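Local coordinates for surface layer protein (Geobacillus stearothermophilus, PDB 4UJ8) that self-assembles into the surface layer of the bacterial cell envelope and binds calcium, this piece comprising domains 6 and 7 of the protein, at residues Val16-Lys21 / Asp34-Val39; Ile22-Thr27 / Val114-Leu119; Ile69-Lys74 / Val84-Gly89; Lys120-Thr125 / Lys152-Asn157; Lys176-Gly181 / Leu220-Asp225. All coordinates share one frame; numbering follows the deposited sequence.

From the N terminus, interaction 1 comes first, closing a short calcium-binding loop between strands 11-16 and 34-42. Interaction 2 crosses it: strand 21-23 leaves that loop and pairs far along the chain with strand 105-115, so most of the first domain lies between its segments. Within that span falls interaction 3, the hairpin of strands 70-77 and 80-87, whose second strand also borders strand 34-42 of interaction 1. Interactions 4 and 5 follow in series in the second domain, where Ala121 packs on Val178. Gln154 of interaction 4 bonds back to Thr118 of interaction 2, spanning the junction between the two domains.

Interaction 1 (Val16-Lys21 / Asp34-Val39). With CA (calcium ion), chain E.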
# COMPACT_ATOMS: atom_id res chain seq x y z
N VAL A 16 -21.66 8.48 9.62
CA VAL A 16 -20.57 8.36 8.65
C VAL A 16 -21.11 8.78 7.28
O VAL A 16 -22.06 8.18 6.80
CB VAL A 16 -20.04 6.91 8.59
CG1 VAL A 16 -18.97 6.77 7.50
CG2 VAL A 16 -19.52 6.47 9.96
N LEU A 17 -20.51 9.80 6.67
CA LEU A 17 -21.04 10.36 5.43
C LEU A 17 -20.51 9.61 4.21
O LEU A 17 -21.15 9.58 3.17
CB LEU A 17 -20.68 11.84 5.27
CG LEU A 17 -21.16 12.82 6.36
CD1 LEU A 17 -20.71 14.23 6.05
CD2 LEU A 17 -22.69 12.77 6.53
N ASP A 18 -19.33 9.02 4.37
CA ASP A 18 -18.67 8.31 3.28
C ASP A 18 -18.71 6.79 3.49
O ASP A 18 -19.73 6.24 3.94
CB ASP A 18 -17.22 8.80 3.15
CG ASP A 18 -16.38 8.48 4.37
OD1 ASP A 18 -16.81 8.81 5.49
OD2 ASP A 18 -15.30 7.87 4.20
N ASP A 19 -17.62 6.10 3.16
CA ASP A 19 -17.58 4.65 3.31
C ASP A 19 -16.96 4.17 4.62
O ASP A 19 -16.95 2.97 4.92
CB ASP A 19 -16.85 4.01 2.13
CG ASP A 19 -15.35 4.32 2.12
OD1 ASP A 19 -14.89 5.21 2.86
OD2 ASP A 19 -14.62 3.67 1.34
N GLY A 20 -16.44 5.11 5.42
CA GLY A 20 -15.85 4.76 6.70
C GLY A 20 -14.46 4.15 6.60
O GLY A 20 -13.91 3.66 7.59
N LYS A 21 -13.89 4.21 5.40
CA LYS A 21 -12.56 3.67 5.16
C LYS A 21 -11.60 4.73 4.64
O LYS A 21 -12.01 5.71 4.01
CB LYS A 21 -12.62 2.51 4.16
CG LYS A 21 -13.51 1.36 4.59
CD LYS A 21 -13.67 0.36 3.45
CE LYS A 21 -14.33 -0.93 3.93
NZ LYS A 21 -15.53 -0.69 4.77
N ASP A 34 -10.23 9.89 3.39
CA ASP A 34 -10.74 10.29 4.68
C ASP A 34 -11.97 9.51 5.08
O ASP A 34 -12.47 8.68 4.32
CB ASP A 34 -11.04 11.81 4.72
CG ASP A 34 -12.13 12.26 3.75
OD1 ASP A 34 -13.03 11.46 3.39
OD2 ASP A 34 -12.11 13.45 3.36
N VAL A 35 -12.38 9.76 6.31
CA VAL A 35 -13.73 9.46 6.77
C VAL A 35 -14.30 10.80 7.21
O VAL A 35 -13.59 11.64 7.78
CB VAL A 35 -13.74 8.44 7.93
CG1 VAL A 35 -15.16 8.26 8.50
CG2 VAL A 35 -13.18 7.11 7.47
N GLN A 36 -15.57 11.01 6.91
CA GLN A 36 -16.25 12.26 7.24
C GLN A 36 -17.42 11.98 8.18
O GLN A 36 -18.28 11.16 7.86
CB GLN A 36 -16.72 12.94 5.97
CG GLN A 36 -15.59 13.14 4.95
CD GLN A 36 -16.12 13.14 3.54
OE1 GLN A 36 -17.19 13.68 3.26
NE2 GLN A 36 -15.38 12.49 2.63
N LEU A 37 -17.43 12.67 9.32
CA LEU A 37 -18.41 12.42 10.38
C LEU A 37 -19.26 13.63 10.67
O LEU A 37 -18.77 14.76 10.65
CB LEU A 37 -17.71 11.97 11.67
CG LEU A 37 -16.81 10.73 11.57
CD1 LEU A 37 -16.05 10.49 12.87
CD2 LEU A 37 -17.62 9.50 11.18
N LYS A 38 -20.54 13.38 10.93
CA LYS A 38 -21.43 14.38 11.53
C LYS A 38 -21.94 13.84 12.86
O LYS A 38 -22.01 12.63 13.04
CB LYS A 38 -22.61 14.71 10.61
CG LYS A 38 -22.23 15.33 9.29
CD LYS A 38 -21.70 16.71 9.50
CE LYS A 38 -22.81 17.64 9.90
NZ LYS A 38 -22.44 19.07 9.76
N VAL A 39 -22.25 14.73 13.80
CA VAL A 39 -22.86 14.30 15.05
C VAL A 39 -24.13 15.10 15.28
O VAL A 39 -24.10 16.33 15.41
CB VAL A 39 -21.92 14.48 16.26
CG1 VAL A 39 -22.56 13.90 17.51
CG2 VAL A 39 -20.59 13.78 16.00
CA CA E . -13.57 7.16 2.80
O HOH W 1 -13.16 9.33 1.66
O HOH W 2 -15.01 7.20 0.71
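A calcium ion sits between the loop and the strand, and the two sides each supply ligands: Asp18 OD2 at 2.3 Å, Asp19 OD1 and the carbonyl oxygen Lys21 O come from 16-21, and the carbonyl oxygen Asp34 O from 34-39. Two waters and Asn32 OD1 complete the seven-atom shell. The metal thereby gathers oxygens that would otherwise repel one another, with Asp18 OD2 only 2.9 Å from Asp34 O. Asp18 divides its carboxylate between two tasks. Its CG stands between the backbone N and the carbonyl carbon (chi1 64°), which turns OD1 toward the strand, where Gln36 N donates to it at 2.9 Å from above the carboxylate plane. Asp19 OD1, besides binding the ion, accepts from Lys21 N and closes an Asx turn. In this Big-like domain the site lies where strand 11-16 gives way to a loop: Val16 still pairs with Leu37 in antiparallel fashion, and Leu17 N meets Gln36 O almost head-on at 2.9 Å. Val16 CG2 lies alongside Leu37 CD2, while Leu17 CD1 packs 3.7 Å from Lys38 CG; the amino group of Lys38 reaches away to Asp80 and Asp51. The amide of Gln36 turns back along its own strand, and NE2 donates in its amide plane to Asp34 OD1 at 2.7 Å. That same carboxylate oxygen takes a bond from one calcium-bound water, a second-shell hold on the ion.

Interaction 2 (Ile22-Thr27 / Val114-Leu119); sequences IDKSAT and VIDTTL. With CA (calcium ion), chain F.
Both carboxylate oxygens of Asp23 are gripped by Thr117: its hydroxyl donates to Asp23 OD2 in a very short bond of 2.5 Å, and Thr117 N donates to Asp23 OD1 at 3.1 Å. Ser25 N reaches OD1 too, from the opposite face of the carboxylate plane, making an Asx turn. With CG anti to the backbone N (chi1 -171°), the acid swings across to the other segment, where its side chain meets Thr117 at about a right angle. Replacing Asp23 with an alanine would probably leave Thr117 N and its hydroxyl without these acceptors and free the turn at Ser25 to shift, together with the carbonyl oxygens it presents.

Both of those carbonyl oxygens, Asp23 O and Ser25 O, bind one calcium ion, each at 2.4 Å, alongside two waters and side-chain oxygens of Glu28 and Asn33. A second Asx turn follows in 114-119, where Thr118 donates to Asp116 OD1 through both its hydroxyl and its backbone N. Waters bridge Ser25 OG to Thr117 OG1 and Ala26 N to Thr118 OG1.

Before these turns the strands pair in parallel, an edge of the mixed sheet: Ile115 N donates to Ile22 O at 2.7 Å and Lys24 N to Ile115 O. Packing is modest. Ile115 CG1 lies 3.8 Å from Asp23 CB, and the extended aliphatic chain of Lys24 crosses Asp116.

The negative charge of Asp23, close to that of Asp116, is probably eased by its several donors, and the network couples the calcium-binding turn to the segment leading into the next domain.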
# COMPACT_ATOMS: atom_id res chain seq x y z
N ILE A 22 -10.32 4.52 4.91
CA ILE A 22 -9.23 5.38 4.46
C ILE A 22 -8.23 4.50 3.71
O ILE A 22 -7.71 3.53 4.29
CB ILE A 22 -8.54 6.06 5.67
CG1 ILE A 22 -9.56 6.90 6.45
CG2 ILE A 22 -7.29 6.86 5.25
CD1 ILE A 22 -9.01 7.44 7.77
N ASP A 23 -7.97 4.80 2.44
CA ASP A 23 -7.13 3.92 1.59
C ASP A 23 -5.74 4.53 1.47
O ASP A 23 -5.56 5.57 0.84
CB ASP A 23 -7.80 3.72 0.22
CG ASP A 23 -7.11 2.67 -0.63
OD1 ASP A 23 -5.95 2.31 -0.33
OD2 ASP A 23 -7.72 2.21 -1.63
N LYS A 24 -4.75 3.91 2.10
CA LYS A 24 -3.43 4.51 2.17
C LYS A 24 -2.63 4.19 0.92
O LYS A 24 -1.44 4.49 0.85
CB LYS A 24 -2.68 4.07 3.42
CG LYS A 24 -2.39 2.59 3.51
CD LYS A 24 -1.49 2.33 4.71
CE LYS A 24 -1.05 0.90 4.75
NZ LYS A 24 -0.10 0.65 5.88
N SER A 25 -3.28 3.60 -0.07
CA SER A 25 -2.69 3.53 -1.41
C SER A 25 -2.41 4.95 -1.91
O SER A 25 -3.06 5.92 -1.49
CB SER A 25 -3.61 2.80 -2.38
OG SER A 25 -3.23 3.03 -3.73
N ALA A 26 -1.45 5.10 -2.81
CA ALA A 26 -1.11 6.42 -3.30
C ALA A 26 -1.89 6.76 -4.57
O ALA A 26 -1.87 7.91 -5.03
CB ALA A 26 0.38 6.53 -3.54
N THR A 27 -2.58 5.77 -5.12
CA THR A 27 -3.23 5.93 -6.42
C THR A 27 -4.68 5.48 -6.57
O THR A 27 -5.18 5.45 -7.70
CB THR A 27 -2.44 5.18 -7.51
OG1 THR A 27 -2.42 3.77 -7.21
CG2 THR A 27 -1.02 5.70 -7.62
N VAL A 114 -8.47 1.66 8.14
CA VAL A 114 -7.45 1.97 7.16
C VAL A 114 -7.28 0.73 6.28
O VAL A 114 -7.16 -0.38 6.79
CB VAL A 114 -6.12 2.37 7.83
CG1 VAL A 114 -5.01 2.45 6.80
CG2 VAL A 114 -6.29 3.72 8.54
N ILE A 115 -7.32 0.92 4.96
CA ILE A 115 -7.10 -0.17 4.02
C ILE A 115 -5.97 0.22 3.08
O ILE A 115 -5.45 1.33 3.15
CB ILE A 115 -8.37 -0.50 3.19
CG1 ILE A 115 -8.74 0.67 2.27
CG2 ILE A 115 -9.55 -0.85 4.10
CD1 ILE A 115 -9.90 0.38 1.32
N ASP A 116 -5.58 -0.70 2.22
CA ASP A 116 -4.54 -0.42 1.25
C ASP A 116 -4.79 -1.26 0.01
O ASP A 116 -4.55 -2.47 0.01
CB ASP A 116 -3.15 -0.68 1.83
CG ASP A 116 -2.04 -0.19 0.93
OD1 ASP A 116 -2.35 0.14 -0.24
OD2 ASP A 116 -0.88 -0.12 1.37
N THR A 117 -5.26 -0.62 -1.07
CA THR A 117 -5.61 -1.37 -2.27
C THR A 117 -4.50 -1.35 -3.33
O THR A 117 -4.73 -1.69 -4.48
CB THR A 117 -6.92 -0.84 -2.91
OG1 THR A 117 -6.80 0.56 -3.25
CG2 THR A 117 -8.09 -1.04 -1.94
N THR A 118 -3.29 -0.95 -2.92
CA THR A 118 -2.14 -0.96 -3.82
C THR A 118 -2.00 -2.32 -4.51
O THR A 118 -2.18 -3.36 -3.88
CB THR A 118 -0.84 -0.61 -3.07
OG1 THR A 118 -0.96 0.69 -2.49
CG2 THR A 118 0.39 -0.63 -4.01
N LEU A 119 -1.72 -2.29 -5.81
CA LEU A 119 -1.36 -3.52 -6.52
C LEU A 119 -0.05 -4.06 -5.96
O LEU A 119 0.95 -3.34 -5.89
CB LEU A 119 -1.26 -3.26 -8.02
CG LEU A 119 -2.59 -2.96 -8.72
CD1 LEU A 119 -2.44 -2.92 -10.24
CD2 LEU A 119 -3.67 -3.96 -8.29
CA CA F . -5.03 7.12 -0.92
O HOH W 3 -4.98 1.63 -5.37
O HOH W 4 0.20 3.09 -3.36
O HOH W 5 -3.25 8.22 0.25
O HOH W 6 -4.59 8.72 -2.59

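Interaction 3 (Ile69-Lys74 / Val84-Gly89)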
# COMPACT_ATOMS: atom_id res chain seq x y z
N ILE A 69 -2.85 4.69 12.71
CA ILE A 69 -2.82 5.99 13.35
C ILE A 69 -3.59 6.98 12.49
O ILE A 69 -3.32 7.11 11.29
CB ILE A 69 -1.39 6.50 13.57
CG1 ILE A 69 -0.54 5.44 14.28
CG2 ILE A 69 -1.40 7.80 14.38
CD1 ILE A 69 0.94 5.86 14.47
N VAL A 70 -4.57 7.63 13.10
CA VAL A 70 -5.38 8.59 12.38
C VAL A 70 -5.45 9.94 13.08
O VAL A 70 -5.26 10.05 14.29
CB VAL A 70 -6.82 8.07 12.15
CG1 VAL A 70 -6.81 6.74 11.37
CG2 VAL A 70 -7.58 7.92 13.49
N ASN A 71 -5.67 10.97 12.28
CA ASN A 71 -5.88 12.32 12.78
C ASN A 71 -7.37 12.67 12.68
O ASN A 71 -8.06 12.20 11.77
CB ASN A 71 -5.02 13.33 11.99
CG ASN A 71 -5.00 14.73 12.62
OD1 ASN A 71 -4.39 14.94 13.67
ND2 ASN A 71 -5.62 15.69 11.95
N ALA A 72 -7.84 13.51 13.58
CA ALA A 72 -9.24 13.92 13.57
C ALA A 72 -9.27 15.43 13.62
O ALA A 72 -8.72 16.03 14.54
CB ALA A 72 -9.99 13.30 14.76
N SER A 73 -9.91 16.04 12.62
CA SER A 73 -9.88 17.49 12.48
C SER A 73 -11.25 18.08 12.13
O SER A 73 -11.93 17.59 11.23
CB SER A 73 -8.85 17.88 11.41
OG SER A 73 -8.84 19.28 11.25
N LYS A 74 -11.67 19.12 12.86
CA LYS A 74 -12.90 19.80 12.49
C LYS A 74 -12.65 20.74 11.31
O LYS A 74 -11.78 21.61 11.37
CB LYS A 74 -13.47 20.57 13.67
CG LYS A 74 -14.07 19.66 14.73
CD LYS A 74 -14.64 20.48 15.88
CE LYS A 74 -14.12 19.98 17.21
NZ LYS A 74 -14.62 20.77 18.36
N VAL A 84 -13.22 15.51 10.09
CA VAL A 84 -12.50 14.81 9.03
C VAL A 84 -11.41 13.93 9.60
O VAL A 84 -10.52 14.40 10.32
CB VAL A 84 -11.89 15.82 8.01
CG1 VAL A 84 -11.12 15.09 6.93
CG2 VAL A 84 -12.98 16.66 7.38
N ILE A 85 -11.50 12.64 9.33
CA ILE A 85 -10.56 11.67 9.83
C ILE A 85 -9.61 11.28 8.71
O ILE A 85 -10.05 10.95 7.61
CB ILE A 85 -11.28 10.42 10.36
CG1 ILE A 85 -12.48 10.84 11.21
CG2 ILE A 85 -10.29 9.51 11.11
CD1 ILE A 85 -12.14 11.72 12.42
N THR A 86 -8.32 11.33 8.98
CA THR A 86 -7.31 11.02 7.97
C THR A 86 -6.22 10.06 8.46
O THR A 86 -5.94 9.99 9.64
CB THR A 86 -6.60 12.30 7.49
OG1 THR A 86 -6.05 12.99 8.62
CG2 THR A 86 -7.57 13.22 6.73
N ASP A 87 -5.57 9.36 7.54
CA ASP A 87 -4.40 8.59 7.88
C ASP A 87 -3.28 9.52 8.30
O ASP A 87 -3.02 10.53 7.67
CB ASP A 87 -3.98 7.73 6.69
CG ASP A 87 -2.76 6.84 6.97
OD1 ASP A 87 -2.47 6.63 8.16
OD2 ASP A 87 -2.11 6.34 6.02
N ASN A 88 -2.61 9.16 9.39
CA ASN A 88 -1.38 9.87 9.83
C ASN A 88 -0.32 8.84 10.21
O ASN A 88 -0.04 8.63 11.40
CB ASN A 88 -1.56 10.85 11.02
CG ASN A 88 -0.32 11.76 11.20
OD1 ASN A 88 0.70 11.58 10.59
ND2 ASN A 88 -0.52 12.82 11.87
N GLY A 89 0.32 8.22 9.21
CA GLY A 89 1.48 7.38 9.45
C GLY A 89 1.16 5.98 9.87
O GLY A 89 1.95 5.36 10.56
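Strands 70-77 and 80-87 form an antiparallel beta hairpin, and the side chains of Val70, Ala72 and Ile85 make the apolar part of their contact. Ile85 carries most of it. Its first two torsions (chi1 -44°, chi2 -59°) fold the longer branch back over the neighbouring strand, bringing CD1 to 3.5 Å from Ala72 CB. Its other branch, CG2, approaches Val70 CB at 3.9 Å; the two arms of one isoleucine thus reach two residues of the opposing strand. Val70 crosses Ile85 obliquely. This apolar side meets Leu98 of strand 94-102, while Ile85 also packs on Val35 and Leu37 of strand 34-42, joining the hairpin to the rest of the Big-like domain.

Asn71 and Thr86 form a hydrogen-bonded pair, with Asn71 N to Thr86 O at 2.8 Å and Thr86 N to Asn71 O in return. Their side chains share the other face, with Ser73 and Val84: Thr86 OG1 sits 3.5 Å from Asn71 CB. Ser73 and Val84 repeat the double backbone bond further along.

Beyond the paired residues Asn88 N donates to Ile69 O. Asp87 turns its carboxylate to the hydroxyl of Ser90, which also takes a hydrogen bond from Ile69 N, and the strand end is thereby tied to the following loop. Ile69 lies against the backbone of the loop at Asn88; its CB comes within 3.3 Å of Asn88 O and its CG2 within 3.4 Å of the same oxygen.

Interaction 4 (Lys120-Thr125 / Lys152-Asn157); sequences KATVVT and KDQNGN
Two successive backbone amides grip Lys152 O: Thr122 N at 2.8 Å, nearly in line with the carbonyl, and Val123 N at 3.1 Å, tilted out of its plane. Thr122 and Val123 both face the one residue, a classic beta bulge, and Lys152 N returns a bond to Val123 O. On one face of this short pairing the CB atoms of Val123 and Lys152 lie 4.0 Å apart.

Gln154 adds a side-chain link. Its chain bends at chi2 (-99°), which brings OE1 to Lys120 N at 2.7 Å, the amide hydrogen arriving in the carbonyl plane on a lone pair. The other end of the amide, NE2, donates to Thr118 O, so the one group holds the incoming linker at two points. Thr122 OG1 turns back to its own segment and donates to Lys120 O from above the carbonyl plane. A type I turn runs from Asp153 to Gly156, and Asp153 OD1 accepts from Asn157 N.

The contact lies near the start of what is probably the second domain of this piece, where strand 123-126 pairs with strand 149-152; Ala121 packs against Ser177 and Val178 of helix 170-178, and Val124 against Leu149 and Ile151.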
# COMPACT_ATOMS: atom_id res chain seq x y z
N LYS A 120 -0.07 -5.33 -5.57
CA LYS A 120 1.03 -5.97 -4.85
C LYS A 120 1.49 -7.23 -5.58
O LYS A 120 0.66 -8.06 -5.93
CB LYS A 120 0.57 -6.30 -3.43
CG LYS A 120 1.65 -6.57 -2.41
CD LYS A 120 0.99 -6.90 -1.06
CE LYS A 120 2.01 -7.17 0.03
NZ LYS A 120 1.34 -7.39 1.36
N ALA A 121 2.79 -7.38 -5.81
CA ALA A 121 3.32 -8.59 -6.45
C ALA A 121 2.93 -9.81 -5.62
O ALA A 121 3.28 -9.89 -4.45
CB ALA A 121 4.83 -8.50 -6.61
N THR A 122 2.19 -10.73 -6.23
CA THR A 122 1.63 -11.87 -5.50
C THR A 122 2.10 -13.21 -6.03
O THR A 122 2.28 -14.16 -5.26
CB THR A 122 0.09 -11.81 -5.52
OG1 THR A 122 -0.33 -10.57 -4.94
CG2 THR A 122 -0.50 -12.96 -4.71
N VAL A 123 2.31 -13.30 -7.34
CA VAL A 123 2.80 -14.53 -7.95
C VAL A 123 3.99 -14.20 -8.84
O VAL A 123 3.92 -13.26 -9.62
CB VAL A 123 1.72 -15.23 -8.80
CG1 VAL A 123 2.32 -16.38 -9.62
CG2 VAL A 123 0.60 -15.73 -7.92
N VAL A 124 5.07 -14.96 -8.71
CA VAL A 124 6.19 -14.82 -9.62
C VAL A 124 6.56 -16.19 -10.17
O VAL A 124 6.69 -17.15 -9.40
CB VAL A 124 7.42 -14.19 -8.95
CG1 VAL A 124 8.57 -14.07 -9.96
CG2 VAL A 124 7.07 -12.82 -8.38
N THR A 125 6.67 -16.30 -11.49
CA THR A 125 7.07 -17.55 -12.13
C THR A 125 8.14 -17.34 -13.20
O THR A 125 8.20 -16.28 -13.83
CB THR A 125 5.89 -18.26 -12.81
OG1 THR A 125 5.30 -17.38 -13.79
CG2 THR A 125 4.84 -18.65 -11.79
N LYS A 152 2.48 -11.49 -11.34
CA LYS A 152 1.04 -11.18 -11.24
C LYS A 152 0.72 -10.47 -9.93
O LYS A 152 1.31 -10.79 -8.89
CB LYS A 152 0.19 -12.46 -11.31
CG LYS A 152 0.48 -13.42 -12.44
CD LYS A 152 0.20 -12.82 -13.81
CE LYS A 152 0.04 -13.94 -14.83
NZ LYS A 152 0.56 -13.57 -16.18
N ASP A 153 -0.23 -9.53 -9.97
CA ASP A 153 -0.68 -8.88 -8.74
C ASP A 153 -1.74 -9.73 -8.03
O ASP A 153 -2.02 -10.86 -8.45
CB ASP A 153 -1.22 -7.47 -9.03
CG ASP A 153 -2.42 -7.46 -9.99
OD1 ASP A 153 -3.15 -8.46 -10.10
OD2 ASP A 153 -2.63 -6.41 -10.65
N GLN A 154 -2.33 -9.20 -6.97
CA GLN A 154 -3.33 -9.94 -6.19
C GLN A 154 -4.61 -10.23 -6.99
O GLN A 154 -5.39 -11.12 -6.63
CB GLN A 154 -3.69 -9.17 -4.92
CG GLN A 154 -4.38 -7.84 -5.15
CD GLN A 154 -3.43 -6.67 -5.07
OE1 GLN A 154 -2.38 -6.65 -5.73
NE2 GLN A 154 -3.77 -5.68 -4.25
N ASN A 155 -4.82 -9.49 -8.07
CA ASN A 155 -5.96 -9.76 -8.94
C ASN A 155 -5.63 -10.77 -10.03
O ASN A 155 -6.48 -11.13 -10.85
CB ASN A 155 -6.46 -8.46 -9.58
CG ASN A 155 -6.92 -7.44 -8.55
OD1 ASN A 155 -7.54 -7.79 -7.53
ND2 ASN A 155 -6.62 -6.18 -8.80
N GLY A 156 -4.37 -11.22 -10.04
CA GLY A 156 -3.92 -12.19 -11.03
C GLY A 156 -3.57 -11.55 -12.36
O GLY A 156 -3.40 -12.24 -13.37
N ASN A 157 -3.46 -10.23 -12.36
CA ASN A 157 -3.14 -9.49 -13.58
C ASN A 157 -1.64 -9.26 -13.69
O ASN A 157 -0.94 -9.19 -12.68
CB ASN A 157 -3.88 -8.16 -13.60
CG ASN A 157 -5.38 -8.33 -13.78
OD1 ASN A 157 -5.83 -9.17 -14.57
ND2 ASN A 157 -6.15 -7.55 -13.05

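Interaction 5 (Lys176-Gly181 / Leu220-Asp225)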
# COMPACT_ATOMS: atom_id res chain seq x y z
N LYS A 176 11.36 -6.31 -6.83
CA LYS A 176 12.16 -5.92 -5.66
C LYS A 176 11.30 -5.80 -4.41
O LYS A 176 11.80 -5.92 -3.29
CB LYS A 176 12.90 -4.59 -5.92
CG LYS A 176 13.86 -4.64 -7.12
CD LYS A 176 14.97 -3.57 -7.08
CE LYS A 176 14.51 -2.22 -6.59
NZ LYS A 176 15.54 -1.16 -6.85
N SER A 177 10.00 -5.58 -4.59
CA SER A 177 9.10 -5.44 -3.44
C SER A 177 8.92 -6.76 -2.69
O SER A 177 8.54 -6.75 -1.52
CB SER A 177 7.74 -4.89 -3.88
OG SER A 177 6.95 -5.89 -4.52
N VAL A 178 9.17 -7.88 -3.36
CA VAL A 178 8.99 -9.21 -2.75
C VAL A 178 10.27 -10.04 -2.74
O VAL A 178 10.30 -11.13 -2.15
CB VAL A 178 7.89 -10.04 -3.46
CG1 VAL A 178 6.50 -9.44 -3.23
CG2 VAL A 178 8.19 -10.19 -4.94
N LEU A 179 11.32 -9.55 -3.40
CA LEU A 179 12.61 -10.26 -3.48
C LEU A 179 13.47 -10.05 -2.23
O LEU A 179 13.66 -8.92 -1.78
CB LEU A 179 13.38 -9.79 -4.71
CG LEU A 179 14.55 -10.62 -5.24
CD1 LEU A 179 14.12 -12.02 -5.67
CD2 LEU A 179 15.17 -9.87 -6.40
N SER A 180 14.02 -11.13 -1.68
CA SER A 180 14.88 -11.02 -0.50
C SER A 180 16.37 -11.08 -0.84
O SER A 180 17.21 -10.55 -0.11
CB SER A 180 14.55 -12.11 0.53
OG SER A 180 13.36 -11.82 1.24
N GLY A 181 16.69 -11.75 -1.94
CA GLY A 181 18.06 -11.86 -2.40
C GLY A 181 18.19 -12.77 -3.60
O GLY A 181 17.25 -13.50 -3.95
N LEU A 220 16.60 -16.98 -7.00
CA LEU A 220 15.87 -15.86 -6.42
C LEU A 220 15.16 -16.32 -5.16
O LEU A 220 14.48 -17.34 -5.18
CB LEU A 220 14.85 -15.31 -7.42
CG LEU A 220 15.33 -14.49 -8.62
CD1 LEU A 220 16.24 -15.27 -9.56
CD2 LEU A 220 14.11 -13.97 -9.37
N VAL A 221 15.35 -15.60 -4.06
CA VAL A 221 14.69 -15.94 -2.80
C VAL A 221 13.77 -14.80 -2.40
O VAL A 221 14.17 -13.64 -2.44
CB VAL A 221 15.70 -16.23 -1.67
CG1 VAL A 221 14.99 -16.50 -0.36
CG2 VAL A 221 16.56 -17.41 -2.05
N PHE A 222 12.54 -15.14 -2.04
CA PHE A 222 11.51 -14.14 -1.79
C PHE A 222 11.19 -13.99 -0.31
O PHE A 222 11.54 -14.86 0.49
CB PHE A 222 10.25 -14.50 -2.58
CG PHE A 222 10.48 -14.57 -4.07
CD1 PHE A 222 10.96 -15.73 -4.67
CD2 PHE A 222 10.23 -13.46 -4.87
CE1 PHE A 222 11.17 -15.79 -6.03
CE2 PHE A 222 10.43 -13.52 -6.24
CZ PHE A 222 10.90 -14.67 -6.82
N ASN A 223 10.55 -12.89 0.08
CA ASN A 223 10.29 -12.68 1.50
C ASN A 223 9.23 -13.65 2.02
O ASN A 223 8.53 -14.30 1.24
CB ASN A 223 9.90 -11.22 1.78
CG ASN A 223 8.65 -10.78 1.05
OD1 ASN A 223 7.74 -11.58 0.80
ND2 ASN A 223 8.58 -9.49 0.72
N GLU A 224 9.13 -13.74 3.34
CA GLU A 224 8.25 -14.72 3.96
C GLU A 224 6.77 -14.36 3.76
O GLU A 224 5.95 -15.24 3.50
CB GLU A 224 8.57 -14.84 5.45
CG GLU A 224 7.84 -15.98 6.16
CD GLU A 224 8.00 -17.31 5.45
OE1 GLU A 224 9.13 -17.67 5.06
OE2 GLU A 224 6.97 -18.01 5.30
N ASP A 225 6.46 -13.08 3.85
CA ASP A 225 5.09 -12.59 3.67
C ASP A 225 4.49 -13.09 2.35
O ASP A 225 3.35 -13.55 2.30
CB ASP A 225 5.07 -11.05 3.74
CG ASP A 225 3.76 -10.45 3.25
OD1 ASP A 225 2.72 -10.66 3.90
OD2 ASP A 225 3.78 -9.73 2.22
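Leu179 CD1 sits over one face of the Phe222 ring, offset toward its rim and 4.0 Å from CE2, and also touches Leu220 CB at 3.8 Å. The leucine's CG lies anti to the backbone N (chi1 -163°), which carries this methyl back across strand 220-222. From the preceding residue, Val178 CG2 meets Phe222 CD2, while Val178 O lies near the ring plane at its edge.

Around this apolar group the backbones are joined through a classic beta bulge: Ser180 N and Gly181 N both donate to Val221 O, the first at 2.6 Å in the carbonyl plane. Val221 N closes the pair by donating to Gly181 O, and Asn223 N bonds to Val178 O at 2.9 Å.

At the polar edge the Asn223 side chain lies against the backbone at Val178, with ND2 3.5 Å from Val178 CA and CB 3.6 Å from Ser180 OG. Substituting a glycine for Asn223 would probably open a gap beside Val178 and Ser180 OG.

The contact joins the chain that follows helix 170-178, here strand 179-184, an outer strand of a four-stranded mixed sheet, to strand 214-222; Val196 and Leu199 pack on Leu179, and Ile228 on Phe222.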